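Local coordinates for protein geranylgeranyl pyrophosphate synthase (Corynebacterium glutamicum, PDB 3LK5) that probably catalyses the magnesium-dependent joining of isoprene units into longer prenyl diphosphates, at residues 286-291 against 330-335; 292-297 against 303-308. All blocks are in the same frame, centred on the assembly; numbering follows the deposited sequence. Where two conformers were deposited one is given.

Contact 1 (286-291 against 330-335)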
ATOM      1  N   LEU A 286      28.751  -9.946  -3.670  1.00 27.73           N
ATOM      2  CA  LEU A 286      29.449  -8.851  -4.355  1.00 28.81           C
ATOM      3  C   LEU A 286      30.335  -8.027  -3.421  1.00 28.21           C
ATOM      4  O   LEU A 286      31.468  -7.683  -3.791  1.00 27.88           O
ATOM      5  CB  LEU A 286      28.466  -7.956  -5.145  1.00 29.22           C
ATOM      6  CG  LEU A 286      29.084  -6.770  -5.902  1.00 33.13           C
ATOM      7  CD1 LEU A 286      30.141  -7.206  -6.977  1.00 29.56           C
ATOM      8  CD2 LEU A 286      27.979  -5.866  -6.506  1.00 30.25           C
ATOM      9  N   ALA A 287      29.857  -7.720  -2.217  1.00 27.96           N
ATOM     10  CA  ALA A 287      30.653  -6.927  -1.280  1.00 28.12           C
ATOM     11  C   ALA A 287      31.942  -7.653  -0.878  1.00 28.48           C
ATOM     12  O   ALA A 287      33.036  -7.055  -0.873  1.00 28.33           O
ATOM     13  CB  ALA A 287      29.831  -6.548  -0.044  1.00 28.15           C
ATOM     14  N   LEU A 288      31.812  -8.933  -0.549  1.00 27.85           N
ATOM     15  CA  LEU A 288      32.949  -9.769  -0.234  1.00 28.12           C
ATOM     16  C   LEU A 288      33.874  -9.961  -1.454  1.00 27.90           C
ATOM     17  O   LEU A 288      35.107  -9.963  -1.285  1.00 27.85           O
ATOM     18  CB  LEU A 288      32.505 -11.119   0.334  1.00 29.31           C
ATOM     19  CG  LEU A 288      31.806 -11.161   1.716  1.00 30.25           C
ATOM     20  CD1 LEU A 288      31.195 -12.564   1.948  1.00 28.99           C
ATOM     21  CD2 LEU A 288      32.775 -10.806   2.847  1.00 30.36           C
ATOM     22  N   ALA A 289      33.316 -10.082  -2.668  1.00 27.22           N
ATOM     23  CA  ALA A 289      34.168 -10.211  -3.866  1.00 28.15           C
ATOM     24  C   ALA A 289      35.045  -8.971  -4.072  1.00 29.18           C
ATOM     25  O   ALA A 289      36.206  -9.095  -4.487  1.00 27.74           O
ATOM     26  CB  ALA A 289      33.339 -10.491  -5.116  1.00 27.98           C
ATOM     27  N   LEU A 290      34.489  -7.793  -3.788  1.00 29.35           N
ATOM     28  CA  LEU A 290      35.228  -6.543  -3.979  1.00 29.60           C
ATOM     29  C   LEU A 290      36.250  -6.360  -2.881  1.00 29.76           C
ATOM     30  O   LEU A 290      37.397  -6.012  -3.158  1.00 29.18           O
ATOM     31  CB  LEU A 290      34.299  -5.337  -4.099  1.00 29.84           C
ATOM     32  CG  LEU A 290      33.484  -5.299  -5.393  1.00 29.73           C
ATOM     33  CD1 LEU A 290      32.319  -4.268  -5.292  1.00 30.07           C
ATOM     34  CD2 LEU A 290      34.390  -5.010  -6.591  1.00 29.80           C
ATOM     35  N   GLN A 291      35.856  -6.649  -1.645  1.00 29.47           N
ATOM     36  CA  GLN A 291      36.791  -6.661  -0.504  1.00 31.15           C
ATOM     37  C   GLN A 291      38.053  -7.483  -0.836  1.00 30.42           C
ATOM     38  O   GLN A 291      39.205  -7.049  -0.651  1.00 29.73           O
ATOM     39  CB  GLN A 291      36.067  -7.305   0.671  1.00 33.74           C
ATOM     40  CG  GLN A 291      36.571  -7.023   2.052  1.00 56.18           C
ATOM     41  CD  GLN A 291      35.453  -7.187   3.088  1.00 36.44           C
ATOM     42  OE1 GLN A 291      34.576  -6.318   3.215  1.00 56.46           O
ATOM     43  NE2 GLN A 291      35.497  -8.287   3.841  1.00 55.89           N
ATOM     44  N   GLU A 330      32.678 -16.821  -3.196  1.00 25.97           N
ATOM     45  CA  GLU A 330      31.599 -17.829  -3.265  1.00 27.08           C
ATOM     46  C   GLU A 330      31.702 -18.856  -2.118  1.00 27.54           C
ATOM     47  O   GLU A 330      30.713 -19.148  -1.411  1.00 27.53           O
ATOM     48  CB  GLU A 330      31.557 -18.486  -4.654  1.00 27.56           C
ATOM     49  CG  GLU A 330      30.487 -19.600  -4.780  1.00 29.73           C
ATOM     50  CD  GLU A 330      30.514 -20.255  -6.125  1.00 30.07           C
ATOM     51  OE1 GLU A 330      31.579 -20.191  -6.828  1.00 30.44           O
ATOM     52  OE2 GLU A 330      29.490 -20.859  -6.498  1.00 30.15           O
ATOM     53  N   GLU A 331      32.899 -19.394  -1.889  1.00 26.64           N
ATOM     54  CA  GLU A 331      33.095 -20.274  -0.745  1.00 26.23           C
ATOM     55  C   GLU A 331      32.836 -19.627   0.599  1.00 25.12           C
ATOM     56  O   GLU A 331      32.329 -20.280   1.501  1.00 25.54           O
ATOM     57  CB  GLU A 331      34.477 -21.013  -0.780  1.00 28.44           C
ATOM     58  CG  GLU A 331      35.508 -20.492  -1.757  1.00 57.37           C
ATOM     59  CD  GLU A 331      35.206 -20.793  -3.216  1.00 31.20           C
ATOM     60  OE1 GLU A 331      34.968 -21.976  -3.561  1.00 56.98           O
ATOM     61  OE2 GLU A 331      35.230 -19.838  -4.024  1.00 57.01           O
ATOM     62  N   GLU A 332      33.193 -18.354   0.774  1.00 24.68           N
ATOM     63  CA  GLU A 332      32.881 -17.674   2.019  1.00 26.97           C
ATOM     64  C   GLU A 332      31.344 -17.566   2.228  1.00 26.23           C
ATOM     65  O   GLU A 332      30.833 -17.768   3.324  1.00 27.41           O
ATOM     66  CB  GLU A 332      33.525 -16.268   2.026  1.00 29.37           C
ATOM     67  CG  GLU A 332      33.411 -15.557   3.359  1.00 33.54           C
ATOM     68  CD  GLU A 332      34.281 -14.264   3.455  1.00 34.22           C
ATOM     69  OE1 GLU A 332      35.014 -13.908   2.484  1.00 33.51           O
ATOM     70  OE2 GLU A 332      34.215 -13.611   4.526  1.00 34.65           O
ATOM     71  N   VAL A 333      30.621 -17.272   1.166  1.00 25.47           N
ATOM     72  CA  VAL A 333      29.144 -17.265   1.284  1.00 25.60           C
ATOM     73  C   VAL A 333      28.571 -18.658   1.593  1.00 26.85           C
ATOM     74  O   VAL A 333      27.689 -18.796   2.466  1.00 28.22           O
ATOM     75  CB  VAL A 333      28.500 -16.611   0.025  1.00 26.14           C
ATOM     76  CG1 VAL A 333      26.920 -16.762   0.060  1.00 25.87           C
ATOM     77  CG2 VAL A 333      28.955 -15.082  -0.051  1.00 24.83           C
ATOM     78  N   GLU A 334      29.088 -19.687   0.918  1.00 27.76           N
ATOM     79  CA  GLU A 334      28.659 -21.068   1.169  0.50 28.31           C
ATOM     80  C   GLU A 334      28.902 -21.469   2.634  1.00 28.69           C
ATOM     81  O   GLU A 334      28.049 -22.114   3.244  1.00 28.25           O
ATOM     82  CB  GLU A 334      29.306 -22.058   0.174  0.50 28.62           C
ATOM     83  CG  GLU A 334      28.830 -21.901  -1.297  0.50 31.34           C
ATOM     84  CD  GLU A 334      27.589 -22.736  -1.642  0.50 28.87           C
ATOM     85  OE1 GLU A 334      27.001 -23.329  -0.703  0.50 32.10           O
ATOM     86  OE2 GLU A 334      27.206 -22.819  -2.850  0.50 31.43           O
ATOM     87  N   GLN A 335      30.049 -21.075   3.201  1.00 28.75           N
ATOM     88  CA  GLN A 335      30.314 -21.325   4.626  1.00 30.61           C
ATOM     89  C   GLN A 335      29.288 -20.650   5.540  1.00 29.17           C
ATOM     90  O   GLN A 335      28.840 -21.237   6.528  1.00 28.57           O
ATOM     91  CB  GLN A 335      31.760 -20.918   5.012  1.00 33.71           C
ATOM     92  CG  GLN A 335      32.838 -21.907   4.459  1.00 54.13           C
ATOM     93  CD  GLN A 335      34.271 -21.295   4.288  1.00 39.07           C
ATOM     94  OE1 GLN A 335      35.134 -21.894   3.603  1.00 54.57           O
ATOM     95  NE2 GLN A 335      34.507 -20.110   4.882  1.00 54.30           N
TER

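Contact 2 (292-297 against 303-308)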
ATOM      1  N   ARG A 292      37.828  -8.690  -1.333  1.00 28.45           N
ATOM      2  CA  ARG A 292      38.925  -9.587  -1.657  1.00 28.74           C
ATOM      3  C   ARG A 292      39.701  -9.184  -2.901  1.00 27.65           C
ATOM      4  O   ARG A 292      40.936  -9.230  -2.903  1.00 28.33           O
ATOM      5  CB  ARG A 292      38.363 -10.994  -1.843  1.00 30.11           C
ATOM      6  CG  ARG A 292      37.787 -11.594  -0.619  1.00 31.98           C
ATOM      7  CD  ARG A 292      37.046 -12.866  -1.005  1.00 33.22           C
ATOM      8  NE  ARG A 292      36.890 -13.677   0.176  1.00 34.01           N
ATOM      9  CZ  ARG A 292      37.774 -14.585   0.561  1.00 35.21           C
ATOM     10  NH1 ARG A 292      38.845 -14.836  -0.176  1.00 34.31           N
ATOM     11  NH2 ARG A 292      37.561 -15.270   1.665  1.00 34.35           N
ATOM     12  N   ALA A 293      39.003  -8.786  -3.963  1.00 26.85           N
ATOM     13  CA  ALA A 293      39.660  -8.477  -5.241  1.00 27.51           C
ATOM     14  C   ALA A 293      40.583  -7.274  -5.111  1.00 28.56           C
ATOM     15  O   ALA A 293      41.651  -7.220  -5.772  1.00 27.86           O
ATOM     16  CB  ALA A 293      38.644  -8.211  -6.328  1.00 27.38           C
ATOM     17  N   ASP A 294      40.159  -6.308  -4.287  1.00 29.22           N
ATOM     18  CA  ASP A 294      41.002  -5.140  -3.971  1.00 30.40           C
ATOM     19  C   ASP A 294      42.364  -5.569  -3.436  1.00 31.64           C
ATOM     20  O   ASP A 294      43.351  -4.880  -3.678  1.00 32.30           O
ATOM     21  CB  ASP A 294      40.305  -4.201  -2.974  1.00 30.52           C
ATOM     22  CG  ASP A 294      39.353  -3.239  -3.647  1.00 29.63           C
ATOM     23  OD1 ASP A 294      39.399  -3.101  -4.897  1.00 30.70           O
ATOM     24  OD2 ASP A 294      38.532  -2.609  -2.930  1.00 32.01           O
ATOM     25  N   LYS A 295      42.409  -6.704  -2.729  1.00 31.55           N
ATOM     26  CA  LYS A 295      43.663  -7.285  -2.197  1.00 33.05           C
ATOM     27  C   LYS A 295      44.397  -8.232  -3.184  1.00 31.96           C
ATOM     28  O   LYS A 295      45.600  -8.457  -3.068  1.00 31.90           O
ATOM     29  CB  LYS A 295      43.391  -8.048  -0.889  1.00 35.75           C
ATOM     30  CG  LYS A 295      42.812  -7.190   0.253  1.00 48.29           C
ATOM     31  CD  LYS A 295      43.923  -6.791   1.208  1.00 40.04           C
ATOM     32  CE  LYS A 295      43.536  -5.614   2.108  1.00 49.50           C
ATOM     33  NZ  LYS A 295      44.790  -4.813   2.433  1.00 42.46           N
ATOM     34  N   GLN A 296      43.676  -8.769  -4.156  1.00 30.81           N
ATOM     35  CA  GLN A 296      44.233  -9.781  -5.070  1.00 30.11           C
ATOM     36  C   GLN A 296      44.558  -9.314  -6.496  1.00 30.80           C
ATOM     37  O   GLN A 296      45.531  -9.757  -7.092  1.00 31.00           O
ATOM     38  CB  GLN A 296      43.258 -10.929  -5.190  1.00 30.16           C
ATOM     39  CG  GLN A 296      42.961 -11.672  -3.918  1.00 28.04           C
ATOM     40  CD  GLN A 296      41.682 -12.475  -4.056  1.00 29.17           C
ATOM     41  OE1 GLN A 296      40.734 -12.053  -4.731  1.00 28.71           O
ATOM     42  NE2 GLN A 296      41.639 -13.609  -3.399  1.00 28.53           N
ATOM     43  N   SER A 297      43.706  -8.484  -7.077  1.00 31.34           N
ATOM     44  CA  SER A 297      43.866  -8.072  -8.456  1.00 31.67           C
ATOM     45  C   SER A 297      43.096  -6.790  -8.691  1.00 33.18           C
ATOM     46  O   SER A 297      41.893  -6.828  -8.949  1.00 33.08           O
ATOM     47  CB  SER A 297      43.378  -9.158  -9.424  1.00 30.72           C
ATOM     48  OG  SER A 297      43.401  -8.657 -10.754  1.00 37.10           O
ATOM     49  N   ALA A 303      37.367  -4.191 -13.098  1.00 32.68           N
ATOM     50  CA  ALA A 303      36.449  -4.860 -14.037  1.00 32.06           C
ATOM     51  C   ALA A 303      35.094  -5.217 -13.408  1.00 31.24           C
ATOM     52  O   ALA A 303      34.047  -4.969 -14.020  1.00 32.64           O
ATOM     53  CB  ALA A 303      37.118  -6.110 -14.655  1.00 31.85           C
ATOM     54  N   ILE A 304      35.095  -5.738 -12.181  1.00 30.28           N
ATOM     55  CA  ILE A 304      33.817  -5.965 -11.439  1.00 30.47           C
ATOM     56  C   ILE A 304      33.050  -4.653 -11.164  1.00 33.10           C
ATOM     57  O   ILE A 304      31.845  -4.530 -11.455  1.00 33.32           O
ATOM     58  CB  ILE A 304      34.034  -6.742 -10.114  1.00 29.20           C
ATOM     59  CG1 ILE A 304      34.662  -8.131 -10.372  1.00 29.32           C
ATOM     60  CG2 ILE A 304      32.706  -6.936  -9.364  1.00 28.48           C
ATOM     61  CD1 ILE A 304      35.208  -8.781  -9.104  1.00 28.85           C
ATOM     62  N   ARG A 305      33.748  -3.673 -10.602  1.00 35.09           N
ATOM     63  CA  ARG A 305      33.149  -2.347 -10.363  1.00 36.78           C
ATOM     64  C   ARG A 305      32.569  -1.695 -11.609  1.00 38.93           C
ATOM     65  O   ARG A 305      31.462  -1.147 -11.562  1.00 40.59           O
ATOM     66  CB  ARG A 305      34.155  -1.408  -9.726  1.00 36.13           C
ATOM     67  CG  ARG A 305      34.127  -1.506  -8.249  1.00 33.64           C
ATOM     68  CD  ARG A 305      35.092  -0.563  -7.602  1.00 34.38           C
ATOM     69  NE  ARG A 305      35.140  -0.926  -6.201  1.00 32.45           N
ATOM     70  CZ  ARG A 305      36.171  -1.497  -5.600  1.00 33.39           C
ATOM     71  NH1 ARG A 305      36.068  -1.812  -4.320  1.00 33.04           N
ATOM     72  NH2 ARG A 305      37.299  -1.740  -6.264  1.00 32.75           N
ATOM     73  N   ALA A 306      33.302  -1.768 -12.711  1.00 39.98           N
ATOM     74  CA  ALA A 306      32.895  -1.120 -13.953  1.00 40.99           C
ATOM     75  C   ALA A 306      31.724  -1.843 -14.580  1.00 42.28           C
ATOM     76  O   ALA A 306      30.903  -1.226 -15.255  1.00 43.48           O
ATOM     77  CB  ALA A 306      34.059  -1.055 -14.936  1.00 40.73           C
ATOM     78  N   GLY A 307      31.638  -3.147 -14.342  1.00 41.82           N
ATOM     79  CA  GLY A 307      30.694  -3.992 -15.048  1.00 42.06           C
ATOM     80  C   GLY A 307      29.331  -4.196 -14.399  1.00 42.20           C
ATOM     81  O   GLY A 307      28.340  -4.305 -15.105  1.00 42.66           O
ATOM     82  N   VAL A 308      29.271  -4.261 -13.072  1.00 42.23           N
ATOM     83  CA  VAL A 308      28.006  -4.616 -12.391  1.00 43.02           C
ATOM     84  C   VAL A 308      26.913  -3.578 -12.586  1.00 44.25           C
ATOM     85  O   VAL A 308      27.124  -2.382 -12.349  1.00 44.39           O
ATOM     86  CB  VAL A 308      28.163  -4.919 -10.880  1.00 42.34           C
ATOM     87  CG1 VAL A 308      29.019  -6.174 -10.670  1.00 42.93           C
ATOM     88  CG2 VAL A 308      28.712  -3.702 -10.107  1.00 43.13           C
TER

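Contact 1 (286-291 against 330-335)
Leu288 reaches from helix 284-296 to helix 329-347, where its CD1 meets both Val333 and Glu332 and its CD2 meets Glu332. The apolar part is small: CD1 of Leu288 lies 3.9 Å from CG2 of Val333, the branch of the valine that stands beside its own backbone N. The same methyl, CD1 of Leu288, also comes 4.0 Å from CG of Glu332, so the acidic residue adds its aliphatic stem to the greasy surface. Van der Waals contact with the carboxylate makes up the rest. Glu332 CG is anti to the backbone N (chi1 -172°) and the chain beyond it is extended, which carries the acid group across the leucine's end at about a right angle; there Leu288 CD2 sits 3.6 Å from OE2 of Glu332. OE1 of Glu332 forms a salt bridge with Arg292, one turn after Leu288 on the leucine's own helix. Further apolar cover comes from Val205, against which Leu288 also packs, and from Leu255 and Leu259 of helix 236-263, which touch Val333. The CA atoms of Leu288 and Glu332 are 8.2 Å apart, and contact runs entirely through side chains. Such helix-to-helix packing, a leucine set against an aliphatic stem and a neighbouring valine, belongs to the all-helical fold of the polyprenyl synthases.

Contact 2 (292-297 against 303-308)
Arg305 reaches back from helix 298-307 to Asp294 on helix 284-296, tying together the two arms of a helical hairpin. The turn between them is tight: Ser297 follows the first helix and serves as N-cap of the second, its OG accepting a hydrogen bond from the N of Ala300. From CB the arginine heads for the partner helix, and its CG packs on Leu290, one turn before Asp294. The chain then runs extended from CG to NE, and NE forms a salt bridge with Glu203. At the end of the guanidinium both terminal nitrogens bind the one carboxylate. NH2 donates to OD1 of Asp294 at 2.9 Å, almost straight at 175°; NH1 donates to OD2 of Asp294, also at 2.9 Å. The two flat groups are only 22° from coplanar, and the paired bonds restrict rotation of both. With two acids bound to it, the guanidinium is probably well stabilised as a cation. Beside this salt bridge, on the neighbouring residues of both helices, is a looser buried contact, CB of Ala293 standing 4.5 Å from CD1 of Ile304, whose side chain also packs on His323 and Ile324 of helix 314-326. The two bonds differ slightly: OD1 uses its syn lone pair, whereas OD2 is met on the syn side but 24° out of the carboxylate plane.

In the fold
Helix 284-296 serves both contacts, its earlier turns facing helix 329-347 in contact 1 and its last turns facing helix 298-307 in contact 2. Their centres are 12 Å apart, and contact 2 is nested in the chain loop that contact 1 closes. Two kinds of link join them: the salt bridge from Arg292 NE to Glu332 OE1, 3.0 Å long, and packing of Ile304 CG2 on Leu286 CD1 at 3.5 Å. The two contacts lie on the same side of the chain's centre, about 22 and 30 Å from it (centre to centre), and away from the magnesium-binding residues Asp108, Asp112 and Asp194.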